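Hia (Adhesin) (Haemophilus influenzae, PDB 3EMF) probably mediates bacterial adhesion to host cells as a trimeric autotransporter of the outer membrane, of which this chain is the HiaBD2 binding-domain fragment. Local coordinates at residues Gly96-Val100 / Ile111-Leu115. Residues are numbered along the deposited sequence.
Sequences GGVQV and ITFAL
Residues 96-100 and 111-115 run antiparallel, their end-to-end directions 162° apart, at the open end of the hairpin made by strands 99-105 and 108-114. Gly96 (phi/psi 52/42°) and Gly97 (98/2°) form the turn into strand 99-105; at Gly97 a CB would jam against the preceding carbonyl O. From Val98 onward the backbone is extended. Gln99 faces Ala114 as a hydrogen-bonded pair (CA-CA 5.0 Å) and Val100 faces Phe113 as a non-hydrogen-bonded pair (CA-CA 4.9 Å). Both bonds of the former are nearly linear: Gln99 N to Ala114 O, 2.7 Å at 169°, and Ala114 N to Gln99 O, 3.0 Å at 163°. CA-H...O contacts supplement them, Val100 CA to Thr112 O at 3.4 Å and Phe113 CA to Gln99 O at 3.5 Å. The hairpin belongs to the Trp ring domain, and its sheet runs on across the trimer interface: Ile111-Phe113 form a parallel ladder with a strand of a second subunit, and the Phe113 rings of all three subunits meet. On the face carrying Val100 and Phe113, Val100 (chi1 t) places CG2 3.8 Å from CD2 of Phe113 (chi1 m, chi2 80°) and CG1 3.7 Å from Ile111 CG2. Gln99 and Ala114 occupy the opposite face, their CB atoms 4.5 Å apart.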
ATOM      1  N   GLY A  96      20.534  13.701  13.571  1.00 55.52           N
ATOM      2  CA  GLY A  96      20.649  15.115  13.864  1.00 58.00           C
ATOM      3  C   GLY A  96      19.735  15.585  14.981  1.00 58.12           C
ATOM      4  O   GLY A  96      19.131  16.658  14.892  1.00 56.54           O
ATOM      5  N   GLY A  97      19.631  14.786  16.039  1.00 54.12           N
ATOM      6  CA  GLY A  97      18.898  15.204  17.219  1.00 43.63           C
ATOM      7  C   GLY A  97      17.474  14.675  17.307  1.00 45.59           C
ATOM      8  O   GLY A  97      16.743  15.007  18.238  1.00 52.24           O
ATOM      9  N   VAL A  98      17.077  13.862  16.331  1.00 45.34           N
ATOM     10  CA  VAL A  98      15.749  13.244  16.323  1.00 44.91           C
ATOM     11  C   VAL A  98      15.887  11.727  16.407  1.00 44.94           C
ATOM     12  O   VAL A  98      16.708  11.129  15.705  1.00 47.75           O
ATOM     13  CB  VAL A  98      14.943  13.600  15.055  1.00 44.03           C
ATOM     14  CG1 VAL A  98      13.580  12.930  15.085  1.00 40.12           C
ATOM     15  CG2 VAL A  98      14.784  15.098  14.915  1.00 51.10           C
ATOM     16  N   GLN A  99      15.090  11.121  17.281  1.00 41.91           N
ATOM     17  CA  GLN A  99      15.092   9.677  17.485  1.00 44.63           C
ATOM     18  C   GLN A  99      13.832   9.063  16.855  1.00 40.10           C
ATOM     19  O   GLN A  99      12.729   9.580  17.014  1.00 40.67           O
ATOM     20  CB  GLN A  99      15.136   9.368  18.986  1.00 55.32           C
ATOM     21  CG  GLN A  99      15.793   8.038  19.334  1.00 62.29           C
ATOM     22  CD  GLN A  99      15.895   7.799  20.833  1.00 65.32           C
ATOM     23  OE1 GLN A  99      14.876   7.685  21.519  1.00 64.63           O
ATOM     24  NE2 GLN A  99      17.128   7.706  21.345  1.00 54.75           N
ATOM     25  N   VAL A 100      14.008   7.971  16.125  1.00 37.60           N
ATOM     26  CA  VAL A 100      12.883   7.281  15.500  1.00 34.36           C
ATOM     27  C   VAL A 100      12.989   5.812  15.830  1.00 39.39           C
ATOM     28  O   VAL A 100      14.014   5.185  15.572  1.00 41.46           O
ATOM     29  CB  VAL A 100      12.890   7.412  13.952  1.00 35.25           C
ATOM     30  CG1 VAL A 100      11.789   6.551  13.352  1.00 39.96           C
ATOM     31  CG2 VAL A 100      12.739   8.863  13.529  1.00 36.24           C
ATOM     32  N   ILE A 111       5.390   3.829  14.571  1.00 32.82           N
ATOM     33  CA  ILE A 111       6.597   4.615  14.476  1.00 31.40           C
ATOM     34  C   ILE A 111       6.527   5.760  15.475  1.00 27.16           C
ATOM     35  O   ILE A 111       5.561   6.516  15.500  1.00 29.63           O
ATOM     36  CB  ILE A 111       6.808   5.188  13.065  1.00 32.89           C
ATOM     37  CG1 ILE A 111       6.668   4.094  12.009  1.00 30.30           C
ATOM     38  CG2 ILE A 111       8.173   5.836  12.996  1.00 30.91           C
ATOM     39  CD1 ILE A 111       7.846   3.137  11.966  1.00 36.12           C
ATOM     40  N   THR A 112       7.560   5.881  16.299  1.00 26.03           N
ATOM     41  CA  THR A 112       7.550   6.835  17.390  1.00 30.12           C
ATOM     42  C   THR A 112       8.678   7.831  17.232  1.00 38.07           C
ATOM     43  O   THR A 112       9.813   7.450  16.946  1.00 41.87           O
ATOM     44  CB  THR A 112       7.734   6.111  18.729  1.00 36.90           C
ATOM     45  OG1 THR A 112       6.686   5.153  18.895  1.00 40.50           O
ATOM     46  CG2 THR A 112       7.718   7.111  19.894  1.00 45.69           C
ATOM     47  N   PHE A 113       8.362   9.106  17.440  1.00 35.69           N
ATOM     48  CA  PHE A 113       9.323  10.179  17.226  1.00 42.47           C
ATOM     49  C   PHE A 113       9.603  10.905  18.524  1.00 44.90           C
ATOM     50  O   PHE A 113       8.680  11.307  19.220  1.00 53.01           O
ATOM     51  CB  PHE A 113       8.783  11.174  16.203  1.00 41.21           C
ATOM     52  CG  PHE A 113       8.488  10.560  14.885  1.00 40.26           C
ATOM     53  CD1 PHE A 113       7.309   9.857  14.686  1.00 44.23           C
ATOM     54  CD2 PHE A 113       9.402  10.644  13.852  1.00 36.04           C
ATOM     55  CE1 PHE A 113       7.035   9.274  13.476  1.00 37.98           C
ATOM     56  CE2 PHE A 113       9.131  10.064  12.641  1.00 37.85           C
ATOM     57  CZ  PHE A 113       7.941   9.376  12.452  1.00 36.98           C
ATOM     58  N   ALA A 114      10.882  11.078  18.833  1.00 41.75           N
ATOM     59  CA  ALA A 114      11.281  11.725  20.073  1.00 41.98           C
ATOM     60  C   ALA A 114      12.581  12.494  19.859  1.00 44.89           C
ATOM     61  O   ALA A 114      13.190  12.389  18.802  1.00 41.25           O
ATOM     62  CB  ALA A 114      11.439  10.687  21.175  1.00 37.14           C
ATOM     63  N   LEU A 115      13.006  13.255  20.861  1.00 49.54           N
ATOM     64  CA  LEU A 115      14.240  14.030  20.760  1.00 54.13           C
ATOM     65  C   LEU A 115      15.475  13.187  21.060  1.00 58.99           C
ATOM     66  O   LEU A 115      15.562  12.565  22.122  1.00 61.63           O
ATOM     67  CB  LEU A 115      14.187  15.222  21.706  1.00 52.79           C
ATOM     68  CG  LEU A 115      13.497  16.486  21.200  1.00 62.81           C
ATOM     69  CD1 LEU A 115      12.296  16.151  20.346  1.00 68.64           C
ATOM     70  CD2 LEU A 115      13.105  17.373  22.377  1.00 66.96           C
TER